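Local structure of probable acetyltransferase (Thermus thermophilus, 3EXN) at residues Pro19-Leu24 / Ala64-Leu69. The protein probably transfers an acetyl group from acetyl-coenzyme A to an acceptor, as a member of the GCN5-related N-acetyltransferase (GNAT) family. Numbering follows the deposited sequence.
Sequences PKDAPL and AFLLFL
The Phe68 ring receives Leu24 at its edge: methyl CD1 of Leu24 lies near the ring plane, 4.0 Å from CZ at the far end, so the helix residue abuts the rim and not a face. Phe68 also touches Pro73 of strand 72-81 and Ala15 of strand 13-16, the strands that flank its own. Leu66, two residues earlier on the same side of strand 62-69, carries the centre of the contact. Its methyl CD1 faces the CB atoms of Asp21 and Leu24, three residues apart, and touches both, each at 4.0 Å. The Leu24 side chain crosses those of Leu66 and Phe68 at about a right angle; CG anti to the carbonyl carbon (chi1 -62°) and CD1 anti to CA (chi2 -174°) carry the methyl out to the ring while CB stays over Leu66. Asp21 meets Leu66 chiefly through CB. Its carboxylate turns back along its own chain, where OD2 accepts a hydrogen bond from Thr18 N, just ahead of the 3-10 turn 19-21 that leads into helix 22-30. No hydrogen bond joins the two segments; the grip is apolar, with Leu66 buried and Leu24 exposed. Strand 13-16, the helices after it and strand 62-69 form the beta-alpha-alpha-beta opening of the GNAT fold, and here the turn and first residues of helix 22-30 lie against strand 62-69.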
loop_
_atom_site.group_PDB
_atom_site.type_symbol
_atom_site.label_atom_id
_atom_site.label_comp_id
_atom_site.label_asym_id
_atom_site.label_seq_id
_atom_site.Cartn_x
_atom_site.Cartn_y
_atom_site.Cartn_z
ATOM N N PRO A 19 -11.399 8.670 8.287
ATOM C CA PRO A 19 -11.139 10.088 7.999
ATOM C C PRO A 19 -10.486 10.865 9.134
ATOM O O PRO A 19 -9.623 11.683 8.854
ATOM C CB PRO A 19 -12.537 10.643 7.668
ATOM C CG PRO A 19 -13.207 9.404 7.014
ATOM C CD PRO A 19 -12.778 8.302 7.934
ATOM N N LYS A 20 -10.797 10.535 10.392
ATOM C CA LYS A 20 -10.094 11.190 11.514
ATOM C C LYS A 20 -8.574 10.903 11.560
ATOM O O LYS A 20 -7.817 11.662 12.165
ATOM C CB LYS A 20 -10.727 10.832 12.850
ATOM C CG LYS A 20 -10.469 9.428 13.305
ATOM C CD LYS A 20 -11.084 9.175 14.668
ATOM C CE LYS A 20 -10.783 7.747 15.097
ATOM N NZ LYS A 20 -11.631 6.752 14.346
ATOM N N ASP A 21 -8.123 9.853 10.875
ATOM C CA ASP A 21 -6.690 9.565 10.750
ATOM C C ASP A 21 -5.908 10.483 9.777
ATOM O O ASP A 21 -4.666 10.339 9.666
ATOM C CB ASP A 21 -6.464 8.072 10.389
ATOM C CG ASP A 21 -6.981 7.108 11.445
ATOM O OD1 ASP A 21 -6.868 7.395 12.654
ATOM O OD2 ASP A 21 -7.484 6.021 11.053
ATOM N N ALA A 22 -6.613 11.417 9.081
ATOM C CA ALA A 22 -6.025 12.236 8.012
ATOM C C ALA A 22 -4.710 12.912 8.393
ATOM O O ALA A 22 -3.741 12.844 7.664
ATOM C CB ALA A 22 -7.055 13.277 7.474
ATOM N N PRO A 23 -4.650 13.518 9.573
ATOM C CA PRO A 23 -3.384 14.134 9.976
ATOM C C PRO A 23 -2.186 13.160 10.103
ATOM O O PRO A 23 -1.059 13.530 9.747
ATOM C CB PRO A 23 -3.735 14.767 11.320
ATOM C CG PRO A 23 -5.225 14.986 11.250
ATOM C CD PRO A 23 -5.739 13.804 10.518
ATOM N N LEU A 24 -2.444 11.944 10.578
ATOM C CA LEU A 24 -1.397 10.919 10.732
ATOM C C LEU A 24 -0.971 10.393 9.361
ATOM O O LEU A 24 0.217 10.175 9.107
ATOM C CB LEU A 24 -1.898 9.750 11.581
ATOM C CG LEU A 24 -2.312 10.001 13.017
ATOM C CD1 LEU A 24 -2.636 8.650 13.682
ATOM C CD2 LEU A 24 -1.205 10.702 13.806
ATOM N N ALA A 64 -7.940 -0.581 3.647
ATOM C CA ALA A 64 -6.827 0.339 3.818
ATOM C C ALA A 64 -6.462 0.468 5.288
ATOM O O ALA A 64 -7.366 0.500 6.154
ATOM C CB ALA A 64 -7.156 1.750 3.198
ATOM N N PHE A 65 -5.150 0.542 5.546
ATOM C CA PHE A 65 -4.599 0.481 6.905
ATOM C C PHE A 65 -3.471 1.459 7.097
ATOM O O PHE A 65 -2.566 1.561 6.240
ATOM C CB PHE A 65 -4.019 -0.913 7.172
ATOM C CG PHE A 65 -4.962 -2.019 6.889
ATOM C CD1 PHE A 65 -5.797 -2.535 7.898
ATOM C CD2 PHE A 65 -5.031 -2.542 5.602
ATOM C CE1 PHE A 65 -6.687 -3.583 7.618
ATOM C CE2 PHE A 65 -5.919 -3.581 5.312
ATOM C CZ PHE A 65 -6.769 -4.079 6.321
ATOM N N LEU A 66 -3.468 2.156 8.237
ATOM C CA LEU A 66 -2.222 2.685 8.757
ATOM C C LEU A 66 -1.379 1.558 9.398
ATOM O O LEU A 66 -1.922 0.675 10.074
ATOM C CB LEU A 66 -2.490 3.784 9.778
ATOM C CG LEU A 66 -2.528 5.209 9.266
ATOM C CD1 LEU A 66 -2.971 6.060 10.454
ATOM C CD2 LEU A 66 -1.171 5.731 8.709
ATOM N N LEU A 67 -0.075 1.590 9.176
ATOM C CA LEU A 67 0.881 0.581 9.690
ATOM C C LEU A 67 1.590 1.141 10.886
ATOM O O LEU A 67 2.170 2.226 10.817
ATOM C CB LEU A 67 1.840 0.121 8.578
ATOM C CG LEU A 67 1.208 -0.331 7.263
ATOM C CD1 LEU A 67 2.289 -0.740 6.248
ATOM C CD2 LEU A 67 0.226 -1.465 7.460
ATOM N N PHE A 68 1.452 0.448 12.025
ATOM C CA PHE A 68 1.924 0.979 13.298
ATOM C C PHE A 68 3.003 0.105 13.888
ATOM O O PHE A 68 2.889 -1.107 13.910
ATOM C CB PHE A 68 0.787 1.129 14.329
ATOM C CG PHE A 68 -0.035 2.407 14.172
ATOM C CD1 PHE A 68 0.385 3.622 14.720
ATOM C CD2 PHE A 68 -1.257 2.367 13.508
ATOM C CE1 PHE A 68 -0.385 4.794 14.586
ATOM C CE2 PHE A 68 -2.082 3.544 13.389
ATOM C CZ PHE A 68 -1.636 4.751 13.897
ATOM N N LEU A 69 4.018 0.750 14.423
ATOM C CA LEU A 69 4.918 0.069 15.400
ATOM C C LEU A 69 4.643 0.738 16.740
ATOM O O LEU A 69 5.096 1.864 16.996
ATOM C CB LEU A 69 6.382 0.191 14.994
ATOM C CG LEU A 69 6.882 -0.690 13.840
ATOM C CD1 LEU A 69 8.318 -0.354 13.499
ATOM C CD2 LEU A 69 6.713 -2.194 14.102
#